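VESB protease (PDB 4LK4) is probably a secreted trypsin-like serine endopeptidase of the peptidase S1 family, which hydrolyses peptide bonds in other proteins. Local coordinates at residues A[160-165]-A[183-188]; A[131-136]-A[203-208]; A[266-271]-A[313-318]; A[290-295]-A[325-330]. The protein carries 1 engineered substitution. One frame throughout, in Å; residues are numbered along the deposited sequence.

Contact 1: residues A[160-165]-A[183-188]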
loop_
_atom_site.group_PDB
_atom_site.type_symbol
_atom_site.label_atom_id
_atom_site.label_comp_id
_atom_site.label_asym_id
_atom_site.label_seq_id
_atom_site.Cartn_x
_atom_site.Cartn_y
_atom_site.Cartn_z
ATOM N N VAL A 160 -4.635 -5.611 -21.463
ATOM C CA VAL A 160 -3.740 -4.558 -21.858
ATOM C C VAL A 160 -2.419 -5.210 -22.184
ATOM O O VAL A 160 -2.118 -6.275 -21.669
ATOM C CB VAL A 160 -3.541 -3.542 -20.711
ATOM C CG1 VAL A 160 -4.845 -2.856 -20.378
ATOM C CG2 VAL A 160 -3.007 -4.209 -19.464
ATOM N N ASP A 161 -1.627 -4.555 -23.018
ATOM C CA ASP A 161 -0.271 -5.040 -23.381
ATOM C C ASP A 161 0.850 -4.277 -22.674
ATOM O O ASP A 161 0.824 -3.045 -22.604
ATOM C CB ASP A 161 -0.048 -4.890 -24.883
ATOM C CG ASP A 161 -0.776 -5.937 -25.698
ATOM O OD1 ASP A 161 -1.429 -6.835 -25.113
ATOM O OD2 ASP A 161 -0.687 -5.863 -26.948
ATOM N N LEU A 162 1.865 -4.996 -22.204
ATOM C CA LEU A 162 3.060 -4.357 -21.634
ATOM C C LEU A 162 3.749 -3.499 -22.695
ATOM O O LEU A 162 3.881 -3.928 -23.812
ATOM C CB LEU A 162 4.021 -5.410 -21.093
ATOM C CG LEU A 162 5.220 -4.962 -20.244
ATOM C CD1 LEU A 162 4.853 -4.068 -19.059
ATOM C CD2 LEU A 162 5.974 -6.201 -19.773
ATOM N N VAL A 163 4.135 -2.283 -22.320
ATOM C CA VAL A 163 4.830 -1.310 -23.159
ATOM C C VAL A 163 6.341 -1.281 -22.836
ATOM O O VAL A 163 6.726 -1.569 -21.711
ATOM C CB VAL A 163 4.250 0.095 -22.866
ATOM C CG1 VAL A 163 4.967 1.203 -23.638
ATOM C CG2 VAL A 163 2.756 0.127 -23.153
ATOM N N SER A 164 7.182 -0.939 -23.824
ATOM C CA SER A 164 8.650 -0.774 -23.609
ATOM C C SER A 164 8.899 0.252 -22.536
ATOM O O SER A 164 8.355 1.340 -22.598
ATOM C CB SER A 164 9.393 -0.293 -24.878
ATOM O OG SER A 164 9.185 -1.176 -26.006
ATOM N N GLN A 165 9.733 -0.068 -21.559
ATOM C CA GLN A 165 10.011 0.895 -20.546
ATOM C C GLN A 165 10.594 2.197 -21.122
ATOM O O GLN A 165 10.191 3.274 -20.715
ATOM C CB GLN A 165 10.890 0.327 -19.432
ATOM C CG GLN A 165 10.858 1.184 -18.154
ATOM C CD GLN A 165 9.588 1.043 -17.341
ATOM O OE1 GLN A 165 8.857 0.088 -17.473
ATOM N NE2 GLN A 165 9.347 1.996 -16.458
ATOM N N THR A 183 10.102 1.686 -10.033
ATOM C CA THR A 183 8.865 1.800 -9.326
ATOM C C THR A 183 7.592 1.561 -10.145
ATOM O O THR A 183 6.570 1.194 -9.567
ATOM C CB THR A 183 8.748 3.211 -8.687
ATOM O OG1 THR A 183 7.541 3.288 -7.913
ATOM C CG2 THR A 183 8.694 4.310 -9.740
ATOM N N ASN A 184 7.606 1.853 -11.437
ATOM C CA ASN A 184 6.401 1.664 -12.201
ATOM C C ASN A 184 6.643 1.376 -13.662
ATOM O O ASN A 184 7.760 1.555 -14.168
ATOM C CB ASN A 184 5.430 2.838 -12.008
ATOM C CG ASN A 184 6.028 4.188 -12.380
ATOM O OD1 ASN A 184 7.026 4.282 -13.079
ATOM N ND2 ASN A 184 5.384 5.244 -11.925
ATOM N N PHE A 185 5.603 0.861 -14.314
ATOM C CA PHE A 185 5.637 0.541 -15.752
ATOM C C PHE A 185 4.308 0.894 -16.409
ATOM O O PHE A 185 3.336 1.229 -15.728
ATOM C CB PHE A 185 5.933 -0.955 -15.966
ATOM C CG PHE A 185 4.844 -1.874 -15.485
ATOM C CD1 PHE A 185 3.784 -2.205 -16.299
ATOM C CD2 PHE A 185 4.890 -2.419 -14.214
ATOM C CE1 PHE A 185 2.804 -3.079 -15.859
ATOM C CE2 PHE A 185 3.893 -3.249 -13.757
ATOM C CZ PHE A 185 2.853 -3.587 -14.586
ATOM N N CYS A 186 4.274 0.762 -17.726
ATOM C CA CYS A 186 3.147 1.135 -18.543
ATOM C C CYS A 186 2.560 -0.063 -19.249
ATOM O O CYS A 186 3.264 -1.005 -19.602
ATOM C CB CYS A 186 3.599 2.087 -19.651
ATOM S SG CYS A 186 3.969 3.755 -19.111
ATOM N N ALA A 187 1.273 0.022 -19.529
ATOM C CA ALA A 187 0.616 -0.963 -20.341
ATOM C C ALA A 187 -0.487 -0.280 -21.093
ATOM O O ALA A 187 -1.091 0.681 -20.612
ATOM C CB ALA A 187 0.053 -2.052 -19.469
ATOM N N ALA A 188 -0.769 -0.798 -22.272
ATOM C CA ALA A 188 -1.660 -0.130 -23.192
ATOM C C ALA A 188 -2.913 -0.909 -23.433
ATOM O O ALA A 188 -2.894 -2.127 -23.635
ATOM C CB ALA A 188 -0.949 0.111 -24.515
HETATM O O HOH W 1 6.584 0.213 -19.450
#

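Contact 2: residues A[131-136]-A[203-208]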
loop_
_atom_site.group_PDB
_atom_site.type_symbol
_atom_site.label_atom_id
_atom_site.label_comp_id
_atom_site.label_asym_id
_atom_site.label_seq_id
_atom_site.Cartn_x
_atom_site.Cartn_y
_atom_site.Cartn_z
ATOM N N ALA A 131 8.020 -6.822 -24.049
ATOM C CA ALA A 131 6.960 -5.899 -24.408
ATOM C C ALA A 131 5.893 -6.702 -25.130
ATOM O O ALA A 131 6.191 -7.665 -25.807
ATOM C CB ALA A 131 7.497 -4.780 -25.311
ATOM N N LEU A 132 4.650 -6.288 -24.936
ATOM C CA LEU A 132 3.462 -6.966 -25.457
ATOM C C LEU A 132 3.044 -8.197 -24.687
ATOM O O LEU A 132 2.109 -8.841 -25.078
ATOM C CB LEU A 132 3.607 -7.308 -26.928
ATOM C CG LEU A 132 3.759 -6.148 -27.917
ATOM C CD1 LEU A 132 3.523 -6.705 -29.308
ATOM C CD2 LEU A 132 2.781 -5.014 -27.728
ATOM N N THR A 133 3.729 -8.538 -23.607
ATOM C CA THR A 133 3.226 -9.557 -22.700
ATOM C C THR A 133 1.770 -9.200 -22.347
ATOM O O THR A 133 1.491 -8.102 -21.912
ATOM C CB THR A 133 4.079 -9.620 -21.430
ATOM O OG1 THR A 133 5.386 -10.111 -21.762
ATOM C CG2 THR A 133 3.411 -10.495 -20.364
ATOM N N PRO A 134 0.827 -10.119 -22.599
ATOM C CA PRO A 134 -0.562 -9.817 -22.293
ATOM C C PRO A 134 -0.798 -9.727 -20.787
ATOM O O PRO A 134 -0.358 -10.610 -20.052
ATOM C CB PRO A 134 -1.310 -11.031 -22.882
ATOM C CG PRO A 134 -0.381 -11.577 -23.928
ATOM C CD PRO A 134 0.963 -11.400 -23.332
ATOM N N LEU A 135 -1.486 -8.680 -20.335
ATOM C CA LEU A 135 -1.827 -8.540 -18.940
ATOM C C LEU A 135 -3.309 -8.257 -18.817
ATOM O O LEU A 135 -3.931 -7.776 -19.759
ATOM C CB LEU A 135 -1.033 -7.380 -18.317
ATOM C CG LEU A 135 0.474 -7.365 -18.602
ATOM C CD1 LEU A 135 1.063 -6.062 -18.084
ATOM C CD2 LEU A 135 1.169 -8.533 -17.947
ATOM N N THR A 136 -3.859 -8.529 -17.632
ATOM C CA THR A 136 -5.243 -8.265 -17.337
ATOM C C THR A 136 -5.402 -7.439 -16.059
ATOM O O THR A 136 -4.885 -7.813 -15.026
ATOM C CB THR A 136 -6.014 -9.584 -17.180
ATOM O OG1 THR A 136 -5.768 -10.434 -18.312
ATOM C CG2 THR A 136 -7.510 -9.313 -17.074
ATOM N N ILE A 203 -3.085 -5.628 -11.631
ATOM C CA ILE A 203 -2.879 -6.047 -13.010
ATOM C C ILE A 203 -2.035 -7.315 -12.890
ATOM O O ILE A 203 -1.054 -7.345 -12.164
ATOM C CB ILE A 203 -2.233 -4.907 -13.856
ATOM C CG1 ILE A 203 -1.962 -5.324 -15.293
ATOM C CG2 ILE A 203 -0.939 -4.397 -13.230
ATOM C CD1 ILE A 203 -1.518 -4.144 -16.151
ATOM N N VAL A 204 -2.442 -8.367 -13.583
ATOM C CA VAL A 204 -1.850 -9.678 -13.427
ATOM C C VAL A 204 -1.341 -10.162 -14.764
ATOM O O VAL A 204 -1.851 -9.762 -15.801
ATOM C CB VAL A 204 -2.889 -10.695 -12.874
ATOM C CG1 VAL A 204 -3.551 -10.152 -11.617
ATOM C CG2 VAL A 204 -3.962 -11.014 -13.888
ATOM N N VAL A 205 -0.361 -11.052 -14.755
ATOM C CA VAL A 205 0.125 -11.658 -16.007
ATOM C C VAL A 205 -0.992 -12.564 -16.500
ATOM O O VAL A 205 -1.463 -13.431 -15.760
ATOM C CB VAL A 205 1.416 -12.468 -15.794
ATOM C CG1 VAL A 205 1.980 -12.950 -17.114
ATOM C CG2 VAL A 205 2.466 -11.623 -15.085
ATOM N N LYS A 206 -1.429 -12.374 -17.746
ATOM C CA LYS A 206 -2.589 -13.096 -18.254
ATOM C C LYS A 206 -2.405 -14.615 -18.166
ATOM O O LYS A 206 -3.327 -15.302 -17.723
ATOM C CB LYS A 206 -2.921 -12.654 -19.669
ATOM C CG LYS A 206 -4.081 -13.407 -20.301
ATOM C CD LYS A 206 -4.636 -12.596 -21.458
ATOM C CE LYS A 206 -5.758 -13.331 -22.192
ATOM N NZ LYS A 206 -7.081 -12.999 -21.573
ATOM N N THR A 207 -1.238 -15.126 -18.559
ATOM C CA THR A 207 -0.903 -16.530 -18.306
ATOM C C THR A 207 -0.191 -16.671 -16.955
ATOM O O THR A 207 0.909 -16.156 -16.788
ATOM C CB THR A 207 0.021 -17.115 -19.408
ATOM O OG1 THR A 207 -0.490 -16.774 -20.698
ATOM C CG2 THR A 207 0.097 -18.634 -19.300
ATOM N N GLY A 208 -0.804 -17.374 -16.004
ATOM C CA GLY A 208 -0.224 -17.560 -14.656
ATOM C C GLY A 208 -0.903 -16.729 -13.572
ATOM O O GLY A 208 -0.964 -17.130 -12.413
HETATM O O HOH W 2 0.638 -13.184 -20.310
HETATM O O HOH W 3 -7.515 -12.799 -18.464
#

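Contact 3: residues A[266-271]-A[313-318]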
loop_
_atom_site.group_PDB
_atom_site.type_symbol
_atom_site.label_atom_id
_atom_site.label_comp_id
_atom_site.label_asym_id
_atom_site.label_seq_id
_atom_site.Cartn_x
_atom_site.Cartn_y
_atom_site.Cartn_z
ATOM N N GLN A 266 4.420 13.434 20.347
ATOM C CA GLN A 266 3.524 12.470 19.695
ATOM C C GLN A 266 3.899 11.041 20.048
ATOM O O GLN A 266 5.011 10.642 19.874
ATOM C CB GLN A 266 3.574 12.653 18.177
ATOM C CG GLN A 266 2.689 11.696 17.405
ATOM C CD GLN A 266 1.226 11.929 17.703
ATOM O OE1 GLN A 266 0.755 13.062 17.658
ATOM N NE2 GLN A 266 0.507 10.868 18.038
ATOM N N SER A 267 2.949 10.279 20.549
ATOM C CA SER A 267 3.160 8.874 20.843
ATOM C C SER A 267 2.997 7.949 19.589
ATOM O O SER A 267 2.219 8.250 18.680
ATOM C CB SER A 267 2.174 8.471 21.942
ATOM O OG SER A 267 2.371 7.125 22.326
ATOM N N PHE A 268 3.746 6.846 19.561
ATOM C CA PHE A 268 3.670 5.839 18.492
ATOM C C PHE A 268 3.592 4.450 19.119
ATOM O O PHE A 268 4.384 4.137 19.995
ATOM C CB PHE A 268 4.915 5.874 17.619
ATOM C CG PHE A 268 5.003 7.056 16.724
ATOM C CD1 PHE A 268 5.427 8.252 17.198
ATOM C CD2 PHE A 268 4.678 6.953 15.392
ATOM C CE1 PHE A 268 5.536 9.347 16.369
ATOM C CE2 PHE A 268 4.778 8.045 14.555
ATOM C CZ PHE A 268 5.229 9.243 15.050
ATOM N N THR A 269 2.669 3.608 18.664
ATOM C CA THR A 269 2.512 2.290 19.272
ATOM C C THR A 269 2.877 1.161 18.324
ATOM O O THR A 269 2.556 1.199 17.130
ATOM C CB THR A 269 1.105 2.106 19.833
ATOM O OG1 THR A 269 0.879 3.131 20.804
ATOM C CG2 THR A 269 0.942 0.749 20.502
ATOM N N TYR A 270 3.568 0.175 18.895
ATOM C CA TYR A 270 4.156 -0.980 18.206
ATOM C C TYR A 270 3.603 -2.231 18.883
ATOM O O TYR A 270 3.678 -2.362 20.109
ATOM C CB TYR A 270 5.693 -0.917 18.299
ATOM C CG TYR A 270 6.204 0.366 17.691
ATOM C CD1 TYR A 270 6.306 1.530 18.456
ATOM C CD2 TYR A 270 6.500 0.442 16.337
ATOM C CE1 TYR A 270 6.709 2.730 17.888
ATOM C CE2 TYR A 270 6.914 1.632 15.766
ATOM C CZ TYR A 270 7.004 2.777 16.542
ATOM O OH TYR A 270 7.385 3.971 15.967
ATOM N N THR A 271 3.029 -3.131 18.091
ATOM C CA THR A 271 2.325 -4.297 18.605
ATOM C C THR A 271 2.721 -5.568 17.852
ATOM O O THR A 271 2.698 -5.601 16.615
ATOM C CB THR A 271 0.821 -4.105 18.430
ATOM O OG1 THR A 271 0.457 -2.814 18.920
ATOM C CG2 THR A 271 0.052 -5.172 19.175
ATOM N N VAL A 313 6.313 4.634 22.202
ATOM C CA VAL A 313 7.414 5.546 22.247
ATOM C C VAL A 313 6.820 6.921 22.058
ATOM O O VAL A 313 5.899 7.094 21.258
ATOM C CB VAL A 313 8.359 5.227 21.088
ATOM C CG1 VAL A 313 9.295 6.388 20.818
ATOM C CG2 VAL A 313 9.149 3.964 21.393
ATOM N N GLU A 314 7.338 7.900 22.783
ATOM C CA GLU A 314 6.802 9.264 22.717
ATOM C C GLU A 314 7.922 10.208 22.292
ATOM O O GLU A 314 8.909 10.376 23.004
ATOM C CB GLU A 314 6.193 9.656 24.052
ATOM C CG GLU A 314 5.162 10.776 23.995
ATOM C CD GLU A 314 4.878 11.411 25.373
ATOM O OE1 GLU A 314 5.553 11.088 26.404
ATOM O OE2 GLU A 314 3.971 12.263 25.423
ATOM N N VAL A 315 7.789 10.783 21.101
ATOM C CA VAL A 315 8.861 11.570 20.519
ATOM C C VAL A 315 8.470 13.007 20.407
ATOM O O VAL A 315 7.298 13.335 20.420
ATOM C CB VAL A 315 9.278 11.062 19.127
ATOM C CG1 VAL A 315 9.588 9.580 19.201
ATOM C CG2 VAL A 315 8.224 11.345 18.073
ATOM N N ALA A 316 9.477 13.854 20.280
ATOM C CA ALA A 316 9.253 15.275 20.193
ATOM C C ALA A 316 10.146 15.959 19.173
ATOM O O ALA A 316 11.200 15.455 18.802
ATOM C CB ALA A 316 9.425 15.918 21.564
ATOM N N VAL A 317 9.686 17.120 18.726
ATOM C CA VAL A 317 10.428 17.977 17.828
ATOM C C VAL A 317 10.329 19.388 18.362
ATOM O O VAL A 317 9.231 19.905 18.559
ATOM C CB VAL A 317 9.862 17.945 16.396
ATOM C CG1 VAL A 317 10.527 19.016 15.537
ATOM C CG2 VAL A 317 10.061 16.572 15.784
ATOM N N ASP A 318 11.485 19.997 18.590
ATOM C CA ASP A 318 11.580 21.381 19.024
ATOM C C ASP A 318 11.743 22.187 17.748
ATOM O O ASP A 318 12.852 22.368 17.247
ATOM C CB ASP A 318 12.778 21.561 19.974
ATOM C CG ASP A 318 12.817 22.934 20.639
ATOM O OD1 ASP A 318 11.761 23.606 20.708
ATOM O OD2 ASP A 318 13.903 23.333 21.121
#

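Contact 4: residues A[290-295]-A[325-330]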
loop_
_atom_site.group_PDB
_atom_site.type_symbol
_atom_site.label_atom_id
_atom_site.label_comp_id
_atom_site.label_asym_id
_atom_site.label_seq_id
_atom_site.Cartn_x
_atom_site.Cartn_y
_atom_site.Cartn_z
ATOM N N ALA A 290 19.416 17.256 16.674
ATOM C CA ALA A 290 19.120 17.798 17.997
ATOM C C ALA A 290 17.679 18.265 18.149
ATOM O O ALA A 290 17.139 18.226 19.243
ATOM C CB ALA A 290 20.060 18.943 18.300
ATOM N N ASP A 291 17.068 18.719 17.058
ATOM C CA ASP A 291 15.634 19.014 17.040
ATOM C C ASP A 291 14.794 17.850 17.566
ATOM O O ASP A 291 13.762 18.046 18.204
ATOM C CB ASP A 291 15.157 19.260 15.606
ATOM C CG ASP A 291 15.783 20.475 14.968
ATOM O OD1 ASP A 291 16.085 21.443 15.685
ATOM O OD2 ASP A 291 15.948 20.458 13.730
ATOM N N PHE A 292 15.212 16.633 17.240
ATOM C CA PHE A 292 14.434 15.454 17.563
ATOM C C PHE A 292 14.870 14.931 18.914
ATOM O O PHE A 292 16.019 15.046 19.273
ATOM C CB PHE A 292 14.629 14.407 16.477
ATOM C CG PHE A 292 13.908 13.130 16.733
ATOM C CD1 PHE A 292 14.498 12.129 17.488
ATOM C CD2 PHE A 292 12.642 12.919 16.207
ATOM C CE1 PHE A 292 13.834 10.942 17.729
ATOM C CE2 PHE A 292 11.973 11.731 16.436
ATOM C CZ PHE A 292 12.572 10.743 17.202
ATOM N N SER A 293 13.930 14.391 19.670
ATOM C CA SER A 293 14.216 13.859 20.989
ATOM C C SER A 293 13.176 12.795 21.342
ATOM O O SER A 293 12.073 12.798 20.804
ATOM C CB SER A 293 14.265 14.991 22.036
ATOM O OG SER A 293 13.162 15.901 21.942
ATOM N N VAL A 294 13.553 11.867 22.216
ATOM C CA VAL A 294 12.658 10.820 22.697
ATOM C C VAL A 294 12.254 11.134 24.125
ATOM O O VAL A 294 13.048 10.987 25.027
ATOM C CB VAL A 294 13.357 9.446 22.696
ATOM C CG1 VAL A 294 12.428 8.359 23.242
ATOM C CG2 VAL A 294 13.832 9.107 21.300
ATOM N N LEU A 295 11.021 11.550 24.350
ATOM C CA LEU A 295 10.595 11.862 25.710
ATOM C C LEU A 295 10.404 10.616 26.555
ATOM O O LEU A 295 10.598 10.645 27.751
ATOM C CB LEU A 295 9.293 12.650 25.687
ATOM C CG LEU A 295 9.338 13.927 24.852
ATOM C CD1 LEU A 295 8.091 14.755 25.112
ATOM C CD2 LEU A 295 10.599 14.732 25.140
ATOM N N TYR A 325 9.541 19.912 8.736
ATOM C CA TYR A 325 10.225 18.910 9.522
ATOM C C TYR A 325 9.684 17.557 9.110
ATOM O O TYR A 325 8.477 17.354 9.063
ATOM C CB TYR A 325 9.990 19.135 11.024
ATOM C CG TYR A 325 10.629 20.388 11.564
ATOM C CD1 TYR A 325 10.053 21.645 11.351
ATOM C CD2 TYR A 325 11.807 20.326 12.311
ATOM C CE1 TYR A 325 10.641 22.794 11.861
ATOM C CE2 TYR A 325 12.394 21.476 12.829
ATOM C CZ TYR A 325 11.809 22.700 12.596
ATOM O OH TYR A 325 12.396 23.827 13.097
ATOM N N GLN A 326 10.591 16.641 8.795
ATOM C CA GLN A 326 10.226 15.280 8.494
ATOM C C GLN A 326 11.294 14.345 8.992
ATOM O O GLN A 326 12.354 14.220 8.372
ATOM C CB GLN A 326 10.051 15.082 6.993
ATOM C CG GLN A 326 9.417 13.743 6.647
ATOM C CD GLN A 326 9.278 13.547 5.158
ATOM O OE1 GLN A 326 8.194 13.737 4.594
ATOM N NE2 GLN A 326 10.372 13.185 4.507
ATOM N N TYR A 327 11.012 13.681 10.110
ATOM C CA TYR A 327 11.979 12.762 10.705
ATOM C C TYR A 327 11.473 11.333 10.720
ATOM O O TYR A 327 10.403 11.054 11.242
ATOM C CB TYR A 327 12.346 13.174 12.132
ATOM C CG TYR A 327 12.978 14.524 12.252
ATOM C CD1 TYR A 327 14.093 14.863 11.495
ATOM C CD2 TYR A 327 12.492 15.463 13.152
ATOM C CE1 TYR A 327 14.703 16.112 11.633
ATOM C CE2 TYR A 327 13.090 16.704 13.286
ATOM C CZ TYR A 327 14.185 17.029 12.520
ATOM O OH TYR A 327 14.772 18.271 12.660
ATOM N N ASP A 328 12.299 10.447 10.187
ATOM C CA ASP A 328 12.048 9.024 10.150
ATOM C C ASP A 328 12.915 8.288 11.139
ATOM O O ASP A 328 14.118 8.494 11.194
ATOM C CB ASP A 328 12.353 8.515 8.747
ATOM C CG ASP A 328 11.374 9.064 7.718
ATOM O OD1 ASP A 328 10.374 9.675 8.156
ATOM O OD2 ASP A 328 11.575 8.890 6.496
ATOM N N PHE A 329 12.300 7.425 11.923
ATOM C CA PHE A 329 13.039 6.605 12.867
ATOM C C PHE A 329 12.537 5.165 12.822
ATOM O O PHE A 329 11.394 4.890 12.458
ATOM C CB PHE A 329 12.923 7.168 14.282
ATOM C CG PHE A 329 11.511 7.321 14.742
ATOM C CD1 PHE A 329 10.793 8.456 14.430
ATOM C CD2 PHE A 329 10.894 6.312 15.457
ATOM C CE1 PHE A 329 9.480 8.589 14.834
ATOM C CE2 PHE A 329 9.593 6.439 15.876
ATOM C CZ PHE A 329 8.877 7.579 15.557
ATOM N N GLU A 330 13.406 4.270 13.243
ATOM C CA GLU A 330 13.272 2.863 13.032
ATOM C C GLU A 330 13.451 2.148 14.364
ATOM O O GLU A 330 14.431 2.402 15.090
ATOM C CB GLU A 330 14.383 2.452 12.072
ATOM C CG GLU A 330 14.233 1.091 11.442
ATOM C CD GLU A 330 14.856 1.028 10.039
ATOM O OE1 GLU A 330 15.980 0.491 9.909
ATOM O OE2 GLU A 330 14.222 1.526 9.067
#

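Contact 1: residues A[160-165]-A[183-188]
Two neighbouring strands of one trypsin-fold sheet meet here, joined by a reciprocal pair of backbone hydrogen bonds between Asp161 and Ala188 and tied off by Gln165 at the start of the next helix. The strands run antiparallel at 138°. Asp161 N gives its hydrogen to Ala188 O, and Ala188 N to Asp161 O, each at 2.8 Å, while the CA-H of Ala187 lies close to the same Asp161 oxygen in a CA-H...O contact. Two residues on from Asp161, Val163 N reaches Cys186 O at 3.1 Å, standing well above the plane of that carbonyl.

Beyond Val163 N, a water takes over the bridging. It donates to Val163 O and to Gln165 OE1 and accepts from Cys186 N at 2.9 Å. The Gln165 side chain, bent at chi2 (75°), turns back to the strand, and its NE2 donates to Asn184 O at 2.8 Å in the plane of that carbonyl. The same amide also bonds Arg126 and Ser177 O, which fixes its rotation. The helix that Gln165 begins, 165-172, carries Cys168, whose disulfide to Cys186 fastens it to strand 184-189, the next strand in the chain, in this trypsin-like domain.

On one face of the sheet, Leu162 CD1 lies 3.5 Å from Phe185 CD1, the two side chains crossing at about a right angle, and Val160 CG2 meets Ala187 CB at 3.7 Å. Val163 packs its CB against Cys186 CB and its CG2 at 3.9 Å from Ala188 CB. The Asp161 carboxylate leads away from Ala188 to a salt bridge with Arg10.

Contact 2: residues A[131-136]-A[203-208]
Thr136 and Val204 form the paired heart of this contact: Thr136 N donates to Val204 O at 3.0 Å, and Val204 N returns a bond to Thr136 O at 2.9 Å. A third bond, Lys206 N to Pro134 O at 3.1 Å, extends the ladder beyond the end of strand 203-205. Two CA-H groups, those of Leu135 and Ile203, also face the oxygens of Val204 and Thr136.

Leu135 carries the apolar side. Its CD1 touches Ile203 CD1 at 3.8 Å, and its CD2 lies over the backbone at Val205 CA. Both strands belong to the antiparallel sheet of the trypsin-like domain that also holds 156-162 and 184-189, and Leu135 and Ile203 each continue inward onto Val160 and Phe185.

Thr136 and Lys206 lie on the other side. Lys206 CG stands anti to the backbone N (chi1 177°), and the chain runs on past Pro134, its CD 3.9 Å from Pro134 CB, and past Thr136 OG1. Its NZ makes a salt bridge with Asp159 OD2, while Thr136 OG1 is hydrogen-bonded to OD1 of the same carboxylate. A water donating to Thr136 OG1 at 2.9 Å and accepting from Lys206 NZ links the two a second time. Another water donates to Pro134 O and accepts from Thr207 N, continuing the cross-strand connection where the direct pairing stops.

Contact 3: residues A[266-271]-A[313-318]
Val313 O receives Phe268 N at 2.8 Å, nearly along the C=O axis, and the same oxygen faces the CA-H of Ser267 and the edge of the Phe268 ring. Phe268 O takes Val313 N in return at 3.0 Å. Two residues back from Phe268 and two on from Val313, Gln266 N donates to Val315 O at 2.9 Å, and Val315 N to Gln266 O from well above its carbonyl plane. Ser267 and Glu314 form the non-hydrogen-bonded pair between these two, with CA atoms 4.1 Å apart and side chains on the more exposed face.

Phe268 and Val315 cross at about a right angle on the buried face. Phe268 CG is anti to the carbonyl carbon (chi1 -72°), and its ring atom CE1 comes 3.8 Å from Val315 CG2. Tyr270 CE1 approaches Val313 CB more loosely. Gln266 turns its NE2 back onto Ser267 O, bonding in the carbonyl plane on a lone pair.

Strand 262-272 is flanked by 248-258 on its other edge, and 310-319 by 292-297, where Val315 touches Phe292. Across the Ig-like domain, Tyr270 OH bonds Ser344 OG of strand 338-349, and the Phe268 ring packs edge-to-face with Phe329 of strand 324-335.

Contact 4: residues A[290-295]-A[325-330]
The backbones of Phe292 and Tyr327 stay apart, with their nearest CA atoms at 7.8 Å, and the two segments meet through side chains that point at each other.

Phe292 is the centre of the packing. Its CG stands anti to the backbone N (chi1 178°), and the ring then presents its edge to the face of Tyr327 in an offset edge-to-face pair, the centroids 6.0 Å apart and the planes at 78°. The closest ring atoms are Phe292 CD2 and Tyr327 CD2 at 4.0 Å, and Phe292 CB sits over the same Tyr327 face. At its far end, Phe292 CZ reaches Phe329 CD1, also at 4.0 Å. Those two side chains cross at about a right angle with their ring planes inclined at 42°.

Asp291 works at the outer end of Tyr327. Its OD2 lies 2.7 Å from Tyr327 OH, and 3.8 Å from Tyr325 CE2, which it meets at the edge of that ring, near its plane. Arg323 adds a cation-pi contact to Tyr325 and a long, weak ion pair to Asp291 OD2, which could favour a negative charge on this carboxylate.

Strand 292-297 bonds to 310-319, whose Val315 touches Phe292, whereas 324-335 pairs with 338-349. Phe292, Tyr327 and Phe329 form an aromatic cluster between strands 292-297 and 324-335, consistent with the hydrophobic filling of an Ig-like beta sandwich.

Overall arrangement
Contacts 1 and 2 lie in the trypsin-like domain and contacts 3 and 4 in the Ig-like domain that follows it in the chain. Contact 1 is nested inside the loop closed by contact 2. Their centres are 10 Å apart in one antiparallel sheet, where strands 134-139 and 156-162 are neighbours. Contacts 3 and 4 have centres 9 Å apart, and their segments alternate along the chain; strands 292-297 and 310-319 join them. Between the two pairs the centres are about 39 to 43 Å apart and the two pairs do not meet, consistent with a trypsin-like and an Ig-like domain each holding its own pair of contacts.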